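Local structure of pyruvate kinase (Cryptosporidium parvum, 4DRS) at residues 352-358 against 464-468; 102-106 against 460-464; 398-402 against 442-446. The protein probably catalyses the last step of glycolysis, transferring phosphate from phosphoenolpyruvate to ADP to give pyruvate and ATP. All blocks are in the same frame, centred on the assembly; numbering follows the deposited sequence.

Overall arrangement
Contacts 1 and 2 both join the TIM barrel to the C-terminal alpha/beta domain. They use neighbouring parts of one segment, 460-468, and share Lys464, whose amine holds a sulfate ion. Contact 1 is fully buried and polar: Arg467 is hydrogen-bonded to backbone carbonyls at the helix end before the last barrel strand. Contact 2 meets the third barrel strand by van der Waals packing, and its touching residues are buried or partly exposed. Contact 3 lies farther from the centre of the chain, where two helix ends pack through apolar side chains. It touches contact 1: Ser442 OG meets Arg467 O and Arg445 NH2 meets Gly355 O, both probable hydrogen bonds.

Contact 1 of 3, residues 352-358 against 464-468; sequences VLDGSDC and KIARG. With SO4 (sulfate ion), chain D.
This contact belongs to the interface between the TIM barrel and the C-terminal alpha/beta domain. Helix 342-354 ends here in a Schellman motif. Gly355 leaves the helix with phi 117° and psi 15°, and Gly355 N bonds Val352 O at 3.1 Å. Ser356 is extended (phi -63°, psi 136°), Asp357 turns back to helical angles (-79°, -42°), and Cys358 starts strand 358-361, the eighth of the barrel. Segment 464-468 is the loop between helix 457-462 and strand 469-473. Its nearest CA pair is Asp357 with Arg467, at 4.8 Å.

Arg467 points toward segment 352-358, with chi1 and chi2 both t and chi3 m. Its NH2 donates to Val352 O and to Ser356 O, each at 2.7 Å, so one nitrogen links the last helical turn to the loop after it. Both carbonyls lie at the edge of the guanidinium. Arg467 NE adds a weak bond to Ser356 O at 3.2 Å. The loop backbone is held too: Arg467 N donates to Asp357 OD2 at 3.1 Å, while Asp357 OD1 forms a salt bridge with Arg445.

Cys358 packs on Ile465, with SG 3.7 Å from CB. Ser356 OG donates to Cys358 O at 3.0 Å within its own segment. One water completes the Arg467 site, accepting from Arg467 NH1 at 3.2 Å and donating to Val352 O at 3.1 Å.

Contact 2 of 3, residues 102-106 against 460-464; sequences STVGI and ARGLK. With SO4 (sulfate ion), chain D.
A sulfate ion, probably from the crystallisation liquor, bridges the two segments. Thr103 N donates to sulfate O3 at 3.0 Å, and Lys464 NZ donates to sulfate O4 at 3.1 Å. Lys470 and Thr471 also bind this ion. The direct contact between the segments is van der Waals packing.

Segment 102-106 is extended throughout and enters strand 105-109 at Gly105. Segment 460-464 carries the end of helix 457-462 and the residues after it, and Lys464 N bonds Arg461 O at 3.2 Å. The closest CA atoms are those of Gly105 and Arg461, 4.5 Å apart. Gly105 permits this approach, because a CB there would lie only 3.0 Å from Arg461 O.

Thr103 points toward the helix with chi1 m. Its CG2 lies 3.8 Å from Ala460 CB and 3.9 Å from Arg461 CG, while its OG1 hydrogen-bonds Thr471. Lys464 also points toward the strand segment. Its first three chi angles are m, which curls the chain so that CE lies 3.5 Å from Thr103 O and CG 4.0 Å from Gly105 N. Arg461 CG lies 3.5 Å from Val104 O, and its guanidinium forms a salt bridge with Asp231.

The contact sets a helix of the alpha/beta domain against the start of the third barrel strand. Val104 touches helix 59-68, Ile106 packs on helix 82-97, and Ala460 rests on strand 469-473.

Contact 3 of 3, residues 398-402 against 442-446; sequences IHSSV and SKYRP
This is an apolar packing contact between two helix ends in the C-terminal part of the chain, away from the annotated sites. Helix 391-401 ends in segment 398-402. Helix 436-443 ends in segment 442-446, ahead of strand 449-454. The nearest CA atoms are those of Ile398 and Tyr444, 6.5 Å apart.

Ile398 points toward the other segment with chi1 m and chi2 t. Its CD1 lies 3.4 Å from Lys443 O and 3.8 Å from Arg445 CG, and its CG2 lies 3.9 Å from Tyr444 CD1. Tyr444 has chi1 m and chi2 near -85°, which carries the ring across to segment 398-402. The ring edge meets the backbone of His399, with CE1 3.9 Å from CA. Val402 also points inward with chi1 t, and its CG2 lies 3.6 Å from Tyr444 OH and 3.9 Å from Lys443 CE. The Lys443 chain is all t, so its far end, CE, reaches Val402.

After helix 436-443, Arg445 takes positive phi (52°, psi 57°). Arg445 N bonds Ser442 O at 3.1 Å, and Arg445 NH1 folds back to the same carbonyl at 2.9 Å. Arg445 NH2 forms a salt bridge with Asp357 in the barrel.

Helix 408-422 lines the contact as well. Its Glu410 forms a salt bridge with Lys443 NZ and a hydrogen bond with Tyr444 OH, and its Cys414 and Val417 touch the Tyr444 side chain. His399 touches Asp422 of the third subunit.

Contact 1 of 3, residues 352-358 against 464-468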
# COMPACT_ATOMS: atom_id res chain seq x y z
N VAL A 352 -18.71 2.86 -17.27
CA VAL A 352 -19.03 2.44 -15.90
C VAL A 352 -17.76 2.27 -15.06
O VAL A 352 -17.70 2.72 -13.91
CB VAL A 352 -19.88 1.15 -15.88
CG1 VAL A 352 -20.05 0.63 -14.45
CG2 VAL A 352 -21.25 1.38 -16.51
N LEU A 353 -16.74 1.65 -15.64
CA LEU A 353 -15.49 1.42 -14.93
C LEU A 353 -14.69 2.71 -14.70
O LEU A 353 -13.93 2.81 -13.74
CB LEU A 353 -14.66 0.36 -15.66
CG LEU A 353 -15.20 -1.07 -15.55
CD1 LEU A 353 -14.49 -2.01 -16.50
CD2 LEU A 353 -15.11 -1.59 -14.11
N ASP A 354 -14.88 3.70 -15.58
CA ASP A 354 -14.26 5.00 -15.39
C ASP A 354 -14.86 5.75 -14.20
O ASP A 354 -14.23 6.64 -13.64
CB ASP A 354 -14.37 5.85 -16.66
CG ASP A 354 -13.50 5.32 -17.81
OD1 ASP A 354 -12.67 4.40 -17.59
OD2 ASP A 354 -13.65 5.81 -18.95
N GLY A 355 -16.08 5.37 -13.81
CA GLY A 355 -16.74 5.94 -12.64
C GLY A 355 -18.02 6.69 -12.93
O GLY A 355 -18.52 7.44 -12.09
N SER A 356 -18.56 6.49 -14.13
CA SER A 356 -19.79 7.16 -14.55
C SER A 356 -21.01 6.78 -13.71
O SER A 356 -21.23 5.61 -13.40
CB SER A 356 -20.05 6.87 -16.02
OG SER A 356 -20.95 7.80 -16.56
N ASP A 357 -21.80 7.78 -13.33
CA ASP A 357 -23.03 7.56 -12.56
C ASP A 357 -24.20 7.08 -13.43
O ASP A 357 -24.95 6.20 -13.02
CB ASP A 357 -23.44 8.83 -11.80
CG ASP A 357 -22.64 9.02 -10.53
OD1 ASP A 357 -21.48 9.48 -10.61
OD2 ASP A 357 -23.17 8.72 -9.43
N CYS A 358 -24.34 7.68 -14.62
CA CYS A 358 -25.39 7.30 -15.56
C CYS A 358 -24.83 7.14 -16.95
O CYS A 358 -23.83 7.77 -17.31
CB CYS A 358 -26.50 8.34 -15.65
SG CYS A 358 -26.97 9.12 -14.11
N LYS A 464 -32.39 9.80 -9.19
CA LYS A 464 -32.33 8.85 -10.29
C LYS A 464 -31.09 9.00 -11.16
O LYS A 464 -30.90 8.24 -12.10
CB LYS A 464 -33.62 8.88 -11.12
CG LYS A 464 -34.87 8.43 -10.36
CD LYS A 464 -34.62 7.26 -9.41
CE LYS A 464 -34.33 5.95 -10.14
NZ LYS A 464 -33.57 5.01 -9.27
N ILE A 465 -30.24 9.98 -10.83
CA ILE A 465 -28.95 10.14 -11.50
C ILE A 465 -27.77 9.75 -10.60
O ILE A 465 -26.61 9.85 -11.01
CB ILE A 465 -28.74 11.57 -12.04
CG1 ILE A 465 -29.02 12.61 -10.95
CG2 ILE A 465 -29.59 11.79 -13.30
CD1 ILE A 465 -28.35 13.94 -11.19
N ALA A 466 -28.06 9.29 -9.39
CA ALA A 466 -27.02 8.86 -8.45
C ALA A 466 -26.83 7.35 -8.52
O ALA A 466 -27.79 6.59 -8.37
CB ALA A 466 -27.37 9.30 -7.03
N ARG A 467 -25.58 6.93 -8.73
CA ARG A 467 -25.27 5.51 -8.87
C ARG A 467 -25.66 4.70 -7.64
O ARG A 467 -25.39 5.11 -6.50
CB ARG A 467 -23.79 5.29 -9.19
CG ARG A 467 -23.47 3.85 -9.56
CD ARG A 467 -21.99 3.54 -9.50
NE ARG A 467 -21.31 3.92 -10.73
CZ ARG A 467 -20.16 3.39 -11.14
NH1 ARG A 467 -19.56 2.45 -10.43
NH2 ARG A 467 -19.61 3.81 -12.27
N GLY A 468 -26.30 3.56 -7.88
CA GLY A 468 -26.63 2.58 -6.85
C GLY A 468 -27.72 2.99 -5.87
O GLY A 468 -27.85 2.37 -4.82
S SO4 D . -36.23 2.63 -8.12
O1 SO4 D . -37.14 1.88 -7.23
O2 SO4 D . -35.01 1.83 -8.39
O3 SO4 D . -36.94 2.89 -9.40
O4 SO4 D . -35.86 3.90 -7.46
O HOH W 1 -16.41 2.72 -11.08

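Contact 2 of 3, residues 102-106 against 460-464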
# COMPACT_ATOMS: atom_id res chain seq x y z
N SER A 102 -41.43 1.68 -9.17
CA SER A 102 -40.36 2.38 -9.87
C SER A 102 -40.51 3.88 -9.70
O SER A 102 -41.61 4.39 -9.50
CB SER A 102 -40.34 2.02 -11.36
OG SER A 102 -39.76 0.74 -11.55
N THR A 103 -39.38 4.58 -9.76
CA THR A 103 -39.35 6.03 -9.76
C THR A 103 -38.68 6.46 -11.05
O THR A 103 -37.61 5.97 -11.39
CB THR A 103 -38.59 6.59 -8.53
OG1 THR A 103 -39.12 6.01 -7.33
CG2 THR A 103 -38.72 8.10 -8.45
N VAL A 104 -39.33 7.36 -11.79
CA VAL A 104 -38.79 7.87 -13.05
C VAL A 104 -38.56 9.37 -12.95
O VAL A 104 -39.48 10.12 -12.65
CB VAL A 104 -39.71 7.54 -14.25
CG1 VAL A 104 -39.12 8.07 -15.56
CG2 VAL A 104 -39.97 6.05 -14.36
N GLY A 105 -37.32 9.80 -13.20
CA GLY A 105 -37.02 11.22 -13.28
C GLY A 105 -37.23 11.73 -14.69
O GLY A 105 -37.14 10.96 -15.65
N ILE A 106 -37.53 13.02 -14.82
CA ILE A 106 -37.73 13.62 -16.14
C ILE A 106 -36.76 14.78 -16.36
O ILE A 106 -36.66 15.68 -15.53
CB ILE A 106 -39.20 14.06 -16.38
CG1 ILE A 106 -40.15 12.90 -16.06
CG2 ILE A 106 -39.40 14.50 -17.82
CD1 ILE A 106 -41.62 13.27 -16.05
N ALA A 460 -36.97 11.62 -4.52
CA ALA A 460 -36.75 10.33 -5.16
C ALA A 460 -36.37 10.46 -6.65
O ALA A 460 -35.44 9.80 -7.11
CB ALA A 460 -37.97 9.43 -4.98
N ARG A 461 -37.07 11.31 -7.39
CA ARG A 461 -36.77 11.51 -8.81
C ARG A 461 -35.40 12.14 -9.00
O ARG A 461 -34.69 11.82 -9.95
CB ARG A 461 -37.81 12.39 -9.48
CG ARG A 461 -39.21 11.80 -9.58
CD ARG A 461 -40.16 12.82 -10.18
NE ARG A 461 -41.34 12.94 -9.34
CZ ARG A 461 -41.77 14.06 -8.77
NH1 ARG A 461 -41.16 15.22 -8.96
NH2 ARG A 461 -42.85 14.01 -8.02
N GLY A 462 -35.04 13.05 -8.09
CA GLY A 462 -33.75 13.71 -8.14
C GLY A 462 -32.61 12.73 -8.00
O GLY A 462 -31.54 12.92 -8.59
N LEU A 463 -32.85 11.66 -7.24
CA LEU A 463 -31.83 10.65 -6.97
C LEU A 463 -31.64 9.64 -8.10
O LEU A 463 -30.80 8.73 -8.00
CB LEU A 463 -32.16 9.91 -5.66
CG LEU A 463 -31.89 10.65 -4.35
CD1 LEU A 463 -32.53 9.89 -3.19
CD2 LEU A 463 -30.40 10.86 -4.09
N LYS A 464 -32.39 9.80 -9.19
CA LYS A 464 -32.33 8.85 -10.29
C LYS A 464 -31.09 9.00 -11.16
O LYS A 464 -30.90 8.24 -12.10
CB LYS A 464 -33.62 8.88 -11.12
CG LYS A 464 -34.87 8.43 -10.36
CD LYS A 464 -34.62 7.26 -9.41
CE LYS A 464 -34.33 5.95 -10.14
NZ LYS A 464 -33.57 5.01 -9.27
S SO4 D . -36.23 2.63 -8.12
O1 SO4 D . -37.14 1.88 -7.23
O2 SO4 D . -35.01 1.83 -8.39
O3 SO4 D . -36.94 2.89 -9.40
O4 SO4 D . -35.86 3.90 -7.46

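Contact 3 of 3, residues 398-402 against 442-446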
# COMPACT_ATOMS: atom_id res chain seq x y z
N ILE A 398 -11.24 6.93 -3.19
CA ILE A 398 -12.12 8.09 -2.99
C ILE A 398 -11.93 8.70 -1.60
O ILE A 398 -11.81 9.91 -1.47
CB ILE A 398 -13.61 7.74 -3.24
CG1 ILE A 398 -13.81 7.23 -4.67
CG2 ILE A 398 -14.49 8.96 -3.01
CD1 ILE A 398 -15.07 6.40 -4.86
N HIS A 399 -11.89 7.86 -0.57
CA HIS A 399 -11.72 8.32 0.81
C HIS A 399 -10.45 9.11 1.00
O HIS A 399 -10.44 10.13 1.70
CB HIS A 399 -11.79 7.15 1.78
CG HIS A 399 -11.81 7.56 3.23
ND1 HIS A 399 -12.91 8.07 3.82
CD2 HIS A 399 -10.83 7.50 4.21
CE1 HIS A 399 -12.64 8.34 5.11
NE2 HIS A 399 -11.37 7.99 5.35
N SER A 400 -9.36 8.66 0.37
CA SER A 400 -8.07 9.35 0.42
C SER A 400 -8.04 10.67 -0.35
O SER A 400 -7.33 11.60 0.03
CB SER A 400 -6.95 8.44 -0.10
OG SER A 400 -6.82 7.28 0.70
N SER A 401 -8.81 10.74 -1.44
CA SER A 401 -8.85 11.94 -2.29
C SER A 401 -9.63 13.10 -1.67
O SER A 401 -9.54 14.24 -2.14
CB SER A 401 -9.43 11.60 -3.66
OG SER A 401 -8.78 10.48 -4.24
N VAL A 402 -10.41 12.81 -0.63
CA VAL A 402 -11.27 13.81 -0.01
C VAL A 402 -10.56 14.46 1.19
O VAL A 402 -10.23 13.78 2.16
CB VAL A 402 -12.64 13.23 0.40
CG1 VAL A 402 -13.47 14.26 1.15
CG2 VAL A 402 -13.40 12.76 -0.84
N SER A 442 -23.54 7.42 -2.06
CA SER A 442 -23.26 7.08 -3.47
C SER A 442 -21.85 7.48 -3.90
O SER A 442 -21.19 6.74 -4.63
CB SER A 442 -24.29 7.75 -4.39
OG SER A 442 -24.10 7.34 -5.73
N LYS A 443 -21.40 8.64 -3.42
CA LYS A 443 -20.04 9.13 -3.65
C LYS A 443 -18.96 8.13 -3.22
O LYS A 443 -17.88 8.07 -3.83
CB LYS A 443 -19.86 10.46 -2.92
CG LYS A 443 -18.49 11.10 -3.03
CD LYS A 443 -18.40 12.36 -2.18
CE LYS A 443 -17.01 12.96 -2.24
NZ LYS A 443 -16.93 14.22 -1.45
N TYR A 444 -19.23 7.35 -2.18
CA TYR A 444 -18.22 6.43 -1.66
C TYR A 444 -18.34 5.01 -2.20
O TYR A 444 -17.64 4.11 -1.73
CB TYR A 444 -18.14 6.49 -0.13
CG TYR A 444 -17.53 7.79 0.32
CD1 TYR A 444 -16.14 7.93 0.39
CD2 TYR A 444 -18.33 8.89 0.60
CE1 TYR A 444 -15.57 9.14 0.77
CE2 TYR A 444 -17.77 10.11 0.98
CZ TYR A 444 -16.39 10.22 1.06
OH TYR A 444 -15.83 11.41 1.43
N ARG A 445 -19.23 4.84 -3.18
CA ARG A 445 -19.31 3.64 -4.02
C ARG A 445 -19.41 2.31 -3.28
O ARG A 445 -18.59 1.41 -3.48
CB ARG A 445 -18.16 3.61 -5.03
CG ARG A 445 -18.21 4.69 -6.10
CD ARG A 445 -19.40 4.53 -7.03
NE ARG A 445 -19.30 5.37 -8.22
CZ ARG A 445 -19.94 6.53 -8.40
NH1 ARG A 445 -20.74 7.00 -7.45
NH2 ARG A 445 -19.77 7.21 -9.52
N PRO A 446 -20.43 2.16 -2.42
CA PRO A 446 -20.58 0.89 -1.71
C PRO A 446 -20.94 -0.25 -2.66
O PRO A 446 -21.58 -0.01 -3.69
CB PRO A 446 -21.74 1.16 -0.76
CG PRO A 446 -22.55 2.20 -1.44
CD PRO A 446 -21.55 3.08 -2.14